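Local coordinates for protein glutamate racemase (Bacillus anthracis, PDB 2DWU) that belongs to the Asp/Glu/hydantoin racemase family, is built around two parallel beta sheets flanked by helices, and holds D-glutamic acid and a potassium ion in this model, at residues 11-16 with 56-61; 38-43 with 265-270; 73-78 with 83-88; 18-23 with 237-242. All coordinates share one frame; numbering follows the deposited sequence. Where two conformers were deposited one is given.

How the interactions relate
All four contacts reach the same six-stranded parallel sheet. Interactions 1, 3 and 4 are buried helix-on-strand contacts, with apolar packing as their main chemistry; interaction 2, between a strand end and the C-terminal tail, is only partly buried and adds a salt bridge, waters and a metal. Strand 9-14 lies between strands 70-75 and 35-39, so interaction 1 sits between interactions 3 and 2. Interactions 1 and 3 both touch D-glutamic acid at the strand ends. Interactions 2 and 4 instead share the potassium ion, and Asp40 OD1 of the one is bonded to Thr242 OG1 of the other. Interaction 4 buries the least surface.

Interaction 1 of 4, residues 11-16 with 56-61; sequences GVLDSG and SFVFEM. With DGL (D-glutamic acid), chain H.
Met61 and Val58, on one face of helix 51-65, close over Leu13 of strand 9-14. The tight part of the contact is at the methionine: SD lies 3.3 Å from the backbone O of Asp14, and the bend at chi3 (-80°) brings CE to 4.1 Å from Leu13 CD1. Leu13 straddles the helix side with its two methyls: CD1 meets Met61 CE and CD2 meets Val58 CG1, the latter pair 4.0 Å apart with the two side chains nearly perpendicular. In this parallel alpha/beta layer segment 56-61 runs almost against segment 11-14, at 150°, with a closest axis approach of 9.1 Å. Ile38 of the neighbouring strand and Leu65 further along the helix extend the apolar patch.

At the strand end the packing gives way to polar contacts with the ligand. Asp14 turns from the helix and closes an Asx turn: OD2 takes Gly16 N at 2.9 Å, from well above the carboxylate plane, and also Gly19 N. Its OD1 receives a weak bond from D-glutamic acid N (3.2 Å), while Ser15 OG donates to ligand OE2 at 2.6 Å. The looser side is the partly exposed helix flank, where Glu60 salt-bridges Arg43 and Phe57 makes a cation-pi contact with it.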
loop_
_atom_site.group_PDB
_atom_site.type_symbol
_atom_site.label_atom_id
_atom_site.label_comp_id
_atom_site.label_asym_id
_atom_site.label_seq_id
_atom_site.Cartn_x
_atom_site.Cartn_y
_atom_site.Cartn_z
ATOM N N GLY B 11 10.040 -7.745 -15.015
ATOM C CA GLY B 11 9.392 -7.893 -16.317
ATOM C C GLY B 11 8.017 -7.244 -16.212
ATOM O O GLY B 11 7.364 -7.395 -15.184
ATOM N N VAL B 12 7.606 -6.494 -17.232
ATOM C CA VAL B 12 6.272 -5.853 -17.226
ATOM C C VAL B 12 5.610 -6.180 -18.560
ATOM O O VAL B 12 6.212 -5.961 -19.621
ATOM C CB VAL B 12 6.377 -4.302 -17.075
ATOM C CG1 VAL B 12 4.967 -3.682 -17.032
ATOM C CG2 VAL B 12 7.141 -3.934 -15.797
ATOM N N LEU B 13 4.396 -6.732 -18.529
ATOM C CA LEU B 13 3.716 -7.021 -19.790
ATOM C C LEU B 13 2.358 -6.319 -19.835
ATOM O O LEU B 13 1.709 -6.083 -18.801
ATOM C CB LEU B 13 3.590 -8.540 -20.029
ATOM C CG LEU B 13 2.784 -9.408 -19.062
ATOM C CD1 LEU B 13 1.252 -9.248 -19.322
ATOM C CD2 LEU B 13 3.175 -10.887 -19.288
ATOM N N ASP B 14 1.961 -5.959 -21.046
ATOM C CA ASP B 14 0.713 -5.242 -21.251
ATOM C C ASP B 14 0.247 -5.514 -22.666
ATOM O O ASP B 14 1.002 -6.015 -23.484
ATOM C CB ASP B 14 0.961 -3.737 -21.071
ATOM C CG ASP B 14 -0.316 -2.924 -21.268
ATOM O OD1 ASP B 14 -1.324 -3.240 -20.594
ATOM O OD2 ASP B 14 -0.340 -1.993 -22.101
ATOM N N SER B 15 -0.998 -5.174 -22.954
ATOM C CA SER B 15 -1.507 -5.350 -24.294
ATOM C C SER B 15 -0.956 -4.304 -25.269
ATOM O O SER B 15 -1.072 -4.497 -26.477
ATOM C CB SER B 15 -3.033 -5.269 -24.276
ATOM O OG SER B 15 -3.480 -3.952 -23.962
ATOM N N GLY B 16 -0.363 -3.212 -24.765
ATOM C CA GLY B 16 0.147 -2.173 -25.648
ATOM C C GLY B 16 0.901 -1.057 -24.958
ATOM O O GLY B 16 1.898 -1.316 -24.277
ATOM N N SER B 56 -3.419 -17.064 -24.061
ATOM C CA SER B 56 -2.372 -17.532 -24.972
ATOM C C SER B 56 -1.410 -16.402 -25.325
ATOM O O SER B 56 -0.199 -16.615 -25.368
ATOM C CB SER B 56 -2.975 -18.142 -26.246
ATOM O OG SER B 56 -3.573 -17.170 -27.082
ATOM N N PHE B 57 -1.938 -15.203 -25.572
ATOM C CA PHE B 57 -1.081 -14.058 -25.892
ATOM C C PHE B 57 -0.176 -13.660 -24.722
ATOM O O PHE B 57 0.972 -13.236 -24.923
ATOM C CB PHE B 57 -1.907 -12.814 -26.260
ATOM C CG PHE B 57 -2.777 -12.975 -27.475
ATOM C CD1 PHE B 57 -2.619 -14.045 -28.349
ATOM C CD2 PHE B 57 -3.724 -11.995 -27.772
ATOM C CE1 PHE B 57 -3.394 -14.137 -29.515
ATOM C CE2 PHE B 57 -4.503 -12.078 -28.938
ATOM C CZ PHE B 57 -4.327 -13.156 -29.803
ATOM N N VAL B 58 -0.715 -13.720 -23.508
ATOM C CA VAL B 58 0.059 -13.358 -22.329
ATOM C C VAL B 58 1.194 -14.365 -22.142
ATOM O O VAL B 58 2.327 -13.982 -21.843
ATOM C CB VAL B 58 -0.840 -13.318 -21.083
ATOM C CG1 VAL B 58 0.015 -13.241 -19.807
ATOM C CG2 VAL B 58 -1.783 -12.084 -21.177
ATOM N N PHE B 59 0.902 -15.644 -22.331
ATOM C CA PHE B 59 1.972 -16.620 -22.186
ATOM C C PHE B 59 3.054 -16.455 -23.247
ATOM O O PHE B 59 4.218 -16.786 -22.998
ATOM C CB PHE B 59 1.412 -18.041 -22.149
ATOM C CG PHE B 59 1.043 -18.484 -20.759
ATOM C CD1 PHE B 59 -0.274 -18.398 -20.304
ATOM C CD2 PHE B 59 2.030 -18.899 -19.865
ATOM C CE1 PHE B 59 -0.605 -18.708 -18.988
ATOM C CE2 PHE B 59 1.714 -19.213 -18.544
ATOM C CZ PHE B 59 0.390 -19.116 -18.099
ATOM N N GLU B 60 2.690 -15.956 -24.426
ATOM C CA GLU B 60 3.678 -15.684 -25.470
ATOM C C GLU B 60 4.573 -14.521 -24.997
ATOM O O GLU B 60 5.772 -14.529 -25.222
ATOM C CB GLU B 60 3.003 -15.297 -26.793
ATOM C CG GLU B 60 2.193 -16.415 -27.406
ATOM C CD GLU B 60 1.766 -16.127 -28.830
ATOM O OE1 GLU B 60 1.818 -14.949 -29.264
ATOM O OE2 GLU B 60 1.367 -17.091 -29.529
ATOM N N MET B 61 3.996 -13.520 -24.337
ATOM C CA MET B 61 4.816 -12.416 -23.843
ATOM C C MET B 61 5.719 -12.893 -22.709
ATOM O O MET B 61 6.845 -12.420 -22.573
ATOM C CB MET B 61 3.951 -11.234 -23.352
ATOM C CG MET B 61 3.354 -10.421 -24.485
ATOM S SD MET B 61 2.558 -8.910 -23.961
ATOM C CE MET B 61 0.942 -9.521 -23.378
HETATM N N DGL H . -4.440 -2.496 -21.112
HETATM C CA DGL H . -5.904 -2.803 -21.151
HETATM C C DGL H . -6.442 -2.909 -19.767
HETATM O O DGL H . -7.517 -3.444 -19.524
HETATM C CB DGL H . -6.656 -1.695 -21.922
HETATM C CG DGL H . -6.429 -1.942 -23.433
HETATM C CD DGL H . -6.943 -3.215 -23.968
HETATM O OE1 DGL H . -8.141 -3.464 -24.111
HETATM O OE2 DGL H . -6.035 -4.110 -24.281
HETATM O OXT DGL H . -5.710 -2.415 -18.807
#

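Interaction 2 of 4, residues 38-43 with 265-270; sequences IGDNER and VDLPVK. With K (potassium ion), chain G.
Arg43 bends at chi3 (-66°) and Leu267 sets CG beside its own backbone N (chi1 -60°), which brings guanidinium NH2 and methyl CD1 to 3.8 Å, an oblique approach. The contact joins the C-terminal end of strand 35-39, in a parallel alpha/beta sheet, to the tail that follows edge strand 262-264, and a potassium site lies beside it. The guanidinium is held side-on in a salt bridge, NE and NH2 both bonding Asp40 OD2, which lies in the guanidinium plane. The NE bond is the shorter, at 2.8 Å, and uses the syn lone pair; the NH2 bond comes from above the carboxylate plane. Tyr46 OH also binds OD2, while Thr242 OG1 binds OD1. These bonds fix the rotation of the Asp40 carboxylate against which Leu267 CD1 rests. Deeper in, Ile38 CD1 meets Val265 CG1, with the side chains crossing at about a right angle; Ile38 is modelled in two conformers, so how tight this is remains doubtful.

Potassium is bound by Asp266 OD2 at 2.8 Å and by Val265 O at 3.0 Å. One of its waters, 3.0 Å from the ion, accepts a 2.8 Å bond from Leu267 N.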
loop_
_atom_site.group_PDB
_atom_site.type_symbol
_atom_site.label_atom_id
_atom_site.label_comp_id
_atom_site.label_asym_id
_atom_site.label_seq_id
_atom_site.Cartn_x
_atom_site.Cartn_y
_atom_site.Cartn_z
ATOM N N ILE B 38 7.125 -5.226 -22.216
ATOM C CA ILE B 38 6.663 -5.697 -23.519
ATOM C C ILE B 38 5.185 -5.320 -23.669
ATOM O O ILE B 38 4.372 -5.608 -22.772
ATOM C CB ILE B 38 6.824 -7.256 -23.694
ATOM C CG1 ILE B 38 6.082 -7.712 -24.964
ATOM C CG2 ILE B 38 6.296 -8.017 -22.481
ATOM C CD1 ILE B 38 6.624 -7.099 -26.255
ATOM N N GLY B 39 4.863 -4.641 -24.772
ATOM C CA GLY B 39 3.478 -4.258 -25.053
ATOM C C GLY B 39 3.090 -4.922 -26.357
ATOM O O GLY B 39 3.807 -4.781 -27.368
ATOM N N ASP B 40 1.974 -5.655 -26.360
ATOM C CA ASP B 40 1.540 -6.382 -27.567
ATOM C C ASP B 40 0.646 -5.522 -28.456
ATOM O O ASP B 40 -0.470 -5.926 -28.817
ATOM C CB ASP B 40 0.803 -7.650 -27.132
ATOM C CG ASP B 40 0.570 -8.656 -28.273
ATOM O OD1 ASP B 40 1.195 -8.514 -29.341
ATOM O OD2 ASP B 40 -0.237 -9.604 -28.063
ATOM N N ASN B 41 1.146 -4.357 -28.856
ATOM C CA ASN B 41 0.332 -3.452 -29.646
ATOM C C ASN B 41 -0.292 -4.042 -30.906
ATOM O O ASN B 41 -1.392 -3.638 -31.306
ATOM C CB ASN B 41 1.138 -2.211 -30.019
ATOM C CG ASN B 41 1.550 -1.424 -28.808
ATOM O OD1 ASN B 41 2.506 -1.781 -28.115
ATOM N ND2 ASN B 41 0.817 -0.356 -28.525
ATOM N N GLU B 42 0.396 -4.978 -31.537
ATOM C CA GLU B 42 -0.164 -5.579 -32.749
ATOM C C GLU B 42 -1.506 -6.284 -32.508
ATOM O O GLU B 42 -2.329 -6.400 -33.431
ATOM C CB GLU B 42 0.837 -6.562 -33.352
ATOM C CG GLU B 42 0.374 -7.152 -34.686
ATOM C CD GLU B 42 1.523 -7.762 -35.481
ATOM O OE1 GLU B 42 2.128 -7.036 -36.307
ATOM O OE2 GLU B 42 1.828 -8.958 -35.266
ATOM N N ARG B 43 -1.757 -6.735 -31.278
ATOM C CA ARG B 43 -3.001 -7.428 -30.970
ATOM C C ARG B 43 -3.892 -6.697 -29.951
ATOM O O ARG B 43 -4.848 -7.257 -29.423
ATOM C CB ARG B 43 -2.705 -8.852 -30.516
ATOM C CG ARG B 43 -1.971 -9.652 -31.628
ATOM C CD ARG B 43 -1.771 -11.127 -31.278
ATOM N NE ARG B 43 -0.860 -11.299 -30.143
ATOM C CZ ARG B 43 -0.146 -12.396 -29.910
ATOM N NH1 ARG B 43 -0.217 -13.436 -30.732
ATOM N NH2 ARG B 43 0.645 -12.456 -28.840
ATOM N N VAL B 265 9.561 -6.561 -31.616
ATOM C CA VAL B 265 9.638 -7.958 -31.240
ATOM C C VAL B 265 8.519 -8.690 -31.953
ATOM O O VAL B 265 7.469 -8.102 -32.206
ATOM C CB VAL B 265 9.456 -8.147 -29.710
ATOM C CG1 VAL B 265 8.263 -7.340 -29.223
ATOM C CG2 VAL B 265 9.233 -9.616 -29.382
ATOM N N ASP B 266 8.762 -9.952 -32.301
ATOM C CA ASP B 266 7.759 -10.793 -32.944
ATOM C C ASP B 266 7.352 -11.900 -31.989
ATOM O O ASP B 266 8.210 -12.582 -31.416
ATOM C CB ASP B 266 8.309 -11.468 -34.212
ATOM C CG ASP B 266 8.344 -10.550 -35.405
ATOM O OD1 ASP B 266 8.871 -10.965 -36.457
ATOM O OD2 ASP B 266 7.847 -9.417 -35.317
ATOM N N LEU B 267 6.050 -12.089 -31.823
ATOM C CA LEU B 267 5.552 -13.166 -30.975
ATOM C C LEU B 267 4.797 -14.093 -31.910
ATOM O O LEU B 267 4.180 -13.630 -32.866
ATOM C CB LEU B 267 4.598 -12.633 -29.901
ATOM C CG LEU B 267 5.208 -11.608 -28.943
ATOM C CD1 LEU B 267 4.128 -11.120 -27.980
ATOM C CD2 LEU B 267 6.379 -12.224 -28.191
ATOM N N PRO B 268 4.866 -15.416 -31.678
ATOM C CA PRO B 268 5.602 -16.094 -30.609
ATOM C C PRO B 268 7.101 -16.081 -30.883
ATOM O O PRO B 268 7.529 -16.033 -32.040
ATOM C CB PRO B 268 5.011 -17.507 -30.626
ATOM C CG PRO B 268 4.656 -17.699 -32.065
ATOM C CD PRO B 268 4.037 -16.375 -32.433
ATOM N N VAL B 269 7.891 -16.123 -29.814
ATOM C CA VAL B 269 9.348 -16.108 -29.911
ATOM C C VAL B 269 9.906 -17.311 -30.661
ATOM O O VAL B 269 9.344 -18.404 -30.602
ATOM C CB VAL B 269 10.002 -16.072 -28.504
ATOM C CG1 VAL B 269 11.513 -16.232 -28.619
ATOM C CG2 VAL B 269 9.672 -14.754 -27.817
ATOM N N LYS B 270 11.025 -17.078 -31.348
ATOM C CA LYS B 270 11.749 -18.078 -32.133
ATOM C C LYS B 270 10.871 -18.885 -33.073
ATOM O O LYS B 270 9.645 -18.639 -33.100
ATOM C CB LYS B 270 12.532 -19.026 -31.215
ATOM C CG LYS B 270 11.677 -19.850 -30.263
ATOM C CD LYS B 270 12.525 -20.653 -29.289
ATOM C CE LYS B 270 13.351 -19.751 -28.371
ATOM N NZ LYS B 270 14.375 -18.945 -29.103
HETATM K K K G . 5.508 -8.092 -34.431
HETATM O O HOH W 1 3.827 -10.641 -35.592
HETATM O O HOH W 2 4.233 -10.277 -32.915
#

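Interaction 3 of 4, residues 73-78 with 83-88. With DGL (D-glutamic acid), chain H.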
loop_
_atom_site.group_PDB
_atom_site.type_symbol
_atom_site.label_atom_id
_atom_site.label_comp_id
_atom_site.label_asym_id
_atom_site.label_seq_id
_atom_site.Cartn_x
_atom_site.Cartn_y
_atom_site.Cartn_z
ATOM N N LEU B 73 7.477 -10.505 -12.108
ATOM C CA LEU B 73 6.691 -10.194 -13.290
ATOM C C LEU B 73 5.485 -9.355 -12.870
ATOM O O LEU B 73 4.788 -9.699 -11.915
ATOM C CB LEU B 73 6.184 -11.494 -13.951
ATOM C CG LEU B 73 5.189 -11.262 -15.106
ATOM C CD1 LEU B 73 5.866 -10.484 -16.253
ATOM C CD2 LEU B 73 4.685 -12.617 -15.580
ATOM N N VAL B 74 5.260 -8.252 -13.580
ATOM C CA VAL B 74 4.076 -7.410 -13.326
ATOM C C VAL B 74 3.173 -7.502 -14.563
ATOM O O VAL B 74 3.613 -7.264 -15.705
ATOM C CB VAL B 74 4.456 -5.936 -13.111
ATOM C CG1 VAL B 74 3.177 -5.064 -13.005
ATOM C CG2 VAL B 74 5.281 -5.803 -11.823
ATOM N N VAL B 75 1.916 -7.879 -14.327
ATOM C CA VAL B 75 0.914 -7.945 -15.398
ATOM C C VAL B 75 0.261 -6.581 -15.257
ATOM O O VAL B 75 -0.589 -6.345 -14.414
ATOM C CB VAL B 75 -0.119 -9.073 -15.152
ATOM C CG1 VAL B 75 -1.158 -9.094 -16.304
ATOM C CG2 VAL B 75 0.598 -10.388 -15.121
ATOM N N ALA B 76 0.726 -5.664 -16.085
ATOM C CA ALA B 76 0.256 -4.291 -16.028
ATOM C C ALA B 76 -1.146 -4.073 -16.593
ATOM O O ALA B 76 -1.816 -3.070 -16.271
ATOM C CB ALA B 76 1.264 -3.393 -16.769
ATOM N N CYS B 77 -1.569 -4.989 -17.449
ATOM C CA CYS B 77 -2.872 -4.913 -18.117
ATOM C C CYS B 77 -3.961 -5.531 -17.240
ATOM O O CYS B 77 -3.845 -6.688 -16.864
ATOM C CB CYS B 77 -2.767 -5.684 -19.437
ATOM S SG CYS B 77 -4.279 -5.754 -20.398
ATOM N N ASN B 78 -5.005 -4.755 -16.923
ATOM C CA ASN B 78 -6.082 -5.278 -16.087
ATOM C C ASN B 78 -6.818 -6.414 -16.792
ATOM O O ASN B 78 -7.232 -7.370 -16.134
ATOM C CB ASN B 78 -7.075 -4.153 -15.714
ATOM C CG ASN B 78 -6.414 -3.041 -14.899
ATOM O OD1 ASN B 78 -6.625 -2.905 -13.651
ATOM N ND2 ASN B 78 -5.646 -2.227 -15.564
ATOM N N ALA B 83 -7.724 -12.333 -16.941
ATOM C CA ALA B 83 -7.754 -13.596 -17.636
ATOM C C ALA B 83 -6.684 -14.616 -17.275
ATOM O O ALA B 83 -6.930 -15.826 -17.320
ATOM C CB ALA B 83 -7.658 -13.323 -19.140
ATOM N N THR B 84 -5.518 -14.161 -16.838
ATOM C CA THR B 84 -4.446 -15.128 -16.606
ATOM C C THR B 84 -3.615 -15.060 -15.336
ATOM O O THR B 84 -2.719 -15.886 -15.148
ATOM C CB THR B 84 -3.464 -15.095 -17.798
ATOM O OG1 THR B 84 -2.382 -16.006 -17.567
ATOM C CG2 THR B 84 -2.894 -13.711 -17.960
ATOM N N LEU B 85 -3.887 -14.105 -14.456
ATOM C CA LEU B 85 -3.069 -14.008 -13.248
ATOM C C LEU B 85 -2.910 -15.328 -12.484
ATOM O O LEU B 85 -1.788 -15.697 -12.126
ATOM C CB LEU B 85 -3.593 -12.926 -12.296
ATOM C CG LEU B 85 -2.670 -12.691 -11.079
ATOM C CD1 LEU B 85 -1.306 -12.172 -11.481
ATOM C CD2 LEU B 85 -3.357 -11.686 -10.149
ATOM N N ALA B 86 -4.007 -16.036 -12.259
ATOM C CA ALA B 86 -3.931 -17.300 -11.526
ATOM C C ALA B 86 -3.051 -18.303 -12.255
ATOM O O ALA B 86 -2.236 -18.996 -11.631
ATOM C CB ALA B 86 -5.333 -17.887 -11.328
ATOM N N ALA B 87 -3.207 -18.373 -13.569
ATOM C CA ALA B 87 -2.423 -19.313 -14.369
ATOM C C ALA B 87 -0.933 -19.002 -14.294
ATOM O O ALA B 87 -0.093 -19.910 -14.204
ATOM C CB ALA B 87 -2.889 -19.276 -15.803
ATOM N N LEU B 88 -0.604 -17.716 -14.328
ATOM C CA LEU B 88 0.788 -17.289 -14.260
ATOM C C LEU B 88 1.416 -17.549 -12.894
ATOM O O LEU B 88 2.553 -18.007 -12.809
ATOM C CB LEU B 88 0.907 -15.795 -14.587
ATOM C CG LEU B 88 0.682 -15.388 -16.042
ATOM C CD1 LEU B 88 0.649 -13.867 -16.144
ATOM C CD2 LEU B 88 1.777 -15.963 -16.911
HETATM N N DGL H . -4.440 -2.496 -21.112
HETATM C CA DGL H . -5.904 -2.803 -21.151
HETATM C C DGL H . -6.442 -2.909 -19.767
HETATM O O DGL H . -7.517 -3.444 -19.524
HETATM C CB DGL H . -6.656 -1.695 -21.922
HETATM C CG DGL H . -6.429 -1.942 -23.433
HETATM C CD DGL H . -6.943 -3.215 -23.968
HETATM O OE1 DGL H . -8.141 -3.464 -24.111
HETATM O OE2 DGL H . -6.035 -4.110 -24.281
HETATM O OXT DGL H . -5.710 -2.415 -18.807
#
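Val75 and Leu88 make the closest apolar contact here, CG2 of the valine lying 3.6 Å from CD1 of the leucine. The valine sets CG2 opposite its carbonyl carbon, on the flank that faces helix 78-91. Leu88 CD1 is shared: the same methyl lies 4.3 Å from Leu73 CD2, so one leucine branch fits against two strand residues that point to the helix. Leu85 contributes less, its end only coming within 4.5 Å of Val75 CG2 through CD1. Val96 of the next strand touches Leu85 as well as Leu73 and Val75, and Phe59 and Val62 of helix 51-65 touch Leu88, continuing the apolar patch.

The polar contacts gather where the strand runs into the helix. Asn78 grips one carboxylate oxygen of D-glutamic acid, OXT, with two donors: backbone N at 3.1 Å and side-chain ND2 at 3.2 Å, the latter nearly straight (165°). Its OD1 accepts from Ser211 OG, which fixes the turn of the amide and presents ND2 to the ligand. The positive end of the helix would be expected to favour a carboxylate there. Cys77 occupies the N-cap position; its SG caps a backbone N just past Asn78 and lies 3.3 Å from ligand N.

The axes of segments 73-75 and 83-88 run nearly antiparallel, at 158°, as in the first two legs of the beta-alpha-beta unit 70-75, 78-91, 96-98, with the ligand pocket at the strand's C-terminal end.

Interaction 4 of 4, residues 18-23 with 237-242. With K (potassium ion), chain G.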
loop_
_atom_site.group_PDB
_atom_site.type_symbol
_atom_site.label_atom_id
_atom_site.label_comp_id
_atom_site.label_asym_id
_atom_site.label_seq_id
_atom_site.Cartn_x
_atom_site.Cartn_y
_atom_site.Cartn_z
ATOM N N GLY B 18 -0.779 1.325 -22.942
ATOM C CA GLY B 18 -1.429 1.678 -21.682
ATOM C C GLY B 18 -0.600 1.394 -20.447
ATOM O O GLY B 18 -0.576 2.191 -19.492
ATOM N N GLY B 19 0.040 0.222 -20.462
ATOM C CA GLY B 19 0.882 -0.214 -19.363
ATOM C C GLY B 19 1.979 0.769 -18.981
ATOM O O GLY B 19 2.646 0.569 -17.951
ATOM N N LEU B 20 2.219 1.803 -19.803
ATOM C CA LEU B 20 3.228 2.789 -19.440
ATOM C C LEU B 20 2.807 3.531 -18.171
ATOM O O LEU B 20 3.646 4.090 -17.474
ATOM C CB LEU B 20 3.479 3.809 -20.563
ATOM C CG LEU B 20 4.170 3.285 -21.824
ATOM C CD1 LEU B 20 4.383 4.497 -22.780
ATOM C CD2 LEU B 20 5.532 2.635 -21.474
ATOM N N THR B 21 1.512 3.552 -17.858
ATOM C CA THR B 21 1.105 4.206 -16.608
ATOM C C THR B 21 1.674 3.418 -15.428
ATOM O O THR B 21 2.132 4.009 -14.427
ATOM C CB THR B 21 -0.452 4.328 -16.478
ATOM O OG1 THR B 21 -1.069 3.042 -16.599
ATOM C CG2 THR B 21 -0.989 5.194 -17.585
ATOM N N VAL B 22 1.666 2.083 -15.544
ATOM C CA VAL B 22 2.192 1.209 -14.511
ATOM C C VAL B 22 3.725 1.307 -14.474
ATOM O O VAL B 22 4.339 1.417 -13.424
ATOM C CB VAL B 22 1.765 -0.250 -14.759
ATOM C CG1 VAL B 22 2.331 -1.162 -13.684
ATOM C CG2 VAL B 22 0.252 -0.344 -14.758
ATOM N N ALA B 23 4.341 1.271 -15.642
ATOM C CA ALA B 23 5.784 1.385 -15.698
ATOM C C ALA B 23 6.262 2.683 -15.060
ATOM O O ALA B 23 7.245 2.677 -14.317
ATOM C CB ALA B 23 6.233 1.329 -17.142
ATOM N N HIS B 237 16.045 1.307 -18.469
ATOM C CA HIS B 237 14.864 0.502 -18.784
ATOM C C HIS B 237 14.785 0.218 -20.270
ATOM O O HIS B 237 15.259 1.040 -21.077
ATOM C CB HIS B 237 13.634 1.295 -18.350
ATOM C CG HIS B 237 13.761 1.803 -16.960
ATOM N ND1 HIS B 237 13.925 0.956 -15.888
ATOM C CD2 HIS B 237 13.895 3.058 -16.479
ATOM C CE1 HIS B 237 14.159 1.670 -14.804
ATOM N NE2 HIS B 237 14.146 2.950 -15.135
ATOM N N ARG B 238 14.184 -0.916 -20.620
ATOM C CA ARG B 238 14.031 -1.304 -22.021
ATOM C C ARG B 238 12.562 -1.554 -22.307
ATOM O O ARG B 238 11.865 -2.212 -21.501
ATOM C CB ARG B 238 14.795 -2.599 -22.326
ATOM C CG ARG B 238 16.309 -2.535 -22.178
ATOM C CD ARG B 238 16.953 -1.728 -23.284
ATOM N NE ARG B 238 16.698 -2.247 -24.640
ATOM C CZ ARG B 238 17.260 -3.325 -25.185
ATOM N NH1 ARG B 238 18.141 -4.060 -24.504
ATOM N NH2 ARG B 238 16.954 -3.661 -26.436
ATOM N N PHE B 239 12.105 -1.071 -23.460
ATOM C CA PHE B 239 10.707 -1.269 -23.854
ATOM C C PHE B 239 10.660 -1.981 -25.201
ATOM O O PHE B 239 11.486 -1.716 -26.092
ATOM C CB PHE B 239 9.989 0.076 -23.942
ATOM C CG PHE B 239 9.883 0.777 -22.623
ATOM C CD1 PHE B 239 8.712 0.682 -21.869
ATOM C CD2 PHE B 239 10.958 1.501 -22.119
ATOM C CE1 PHE B 239 8.616 1.305 -20.624
ATOM C CE2 PHE B 239 10.877 2.133 -20.865
ATOM C CZ PHE B 239 9.689 2.028 -20.116
ATOM N N PHE B 240 9.714 -2.901 -25.340
ATOM C CA PHE B 240 9.553 -3.677 -26.560
ATOM C C PHE B 240 8.090 -3.662 -26.987
ATOM O O PHE B 240 7.193 -3.647 -26.138
ATOM C CB PHE B 240 9.996 -5.116 -26.305
ATOM C CG PHE B 240 11.442 -5.249 -25.931
ATOM C CD1 PHE B 240 12.425 -5.286 -26.920
ATOM C CD2 PHE B 240 11.822 -5.324 -24.599
ATOM C CE1 PHE B 240 13.776 -5.396 -26.581
ATOM C CE2 PHE B 240 13.177 -5.430 -24.247
ATOM C CZ PHE B 240 14.152 -5.466 -25.252
ATOM N N THR B 241 7.849 -3.671 -28.294
ATOM C CA THR B 241 6.470 -3.658 -28.793
ATOM C C THR B 241 6.333 -4.554 -30.005
ATOM O O THR B 241 7.297 -4.766 -30.760
ATOM C CB THR B 241 6.028 -2.245 -29.192
ATOM O OG1 THR B 241 4.680 -2.293 -29.688
ATOM C CG2 THR B 241 6.921 -1.691 -30.303
ATOM N N THR B 242 5.138 -5.106 -30.183
ATOM C CA THR B 242 4.899 -5.960 -31.337
ATOM C C THR B 242 4.326 -5.123 -32.474
ATOM O O THR B 242 4.181 -5.614 -33.597
ATOM C CB THR B 242 3.907 -7.083 -31.042
ATOM O OG1 THR B 242 2.701 -6.518 -30.504
ATOM C CG2 THR B 242 4.515 -8.121 -30.077
HETATM K K K G . 5.508 -8.092 -34.431
HETATM O O HOH W 2 4.233 -10.277 -32.915
HETATM O O HOH W 1 3.827 -10.641 -35.592
#
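In the helix-on-sheet layer of this parallel alpha/beta fold, Leu20 and Ala23 of helix 20-29 pack on Phe239 of strand 238-241. A single ring carbon does most of the touching. Phe239 CE1 lies 3.5 Å from Leu20 CD2, which comes at the ring obliquely and is also 3.8 Å from Phe239 CD1. Ala23 CB approaches the same corner at the ring edge, close to the ring plane, 4.2 Å from Phe239 CE1. Leu20 starts off across the contact rather than into it; chi2 (-177°) sends its CD1 out along the chain and leaves CD2 as the branch that meets the ring. Phe239 holds CG opposite its carbonyl carbon (chi1 -65°), sending the ring out from the strand to the helix. Leu20 and Ala23 lie one turn apart, and Ala23 N is bonded to Gly19 O at 2.9 Å. At the far end of the strand segment the backbone O of Thr242 binds potassium at 2.9 Å.

Strand 238-241 runs between strands 35-39 and 262-264. On the face where Phe239 projects, Leu20 also touches Phe248 and Ala252 of helix 245-256, so two helices meet over the sheet there, while Phe240 turns to the opposite face, against Cys36 and Ile38.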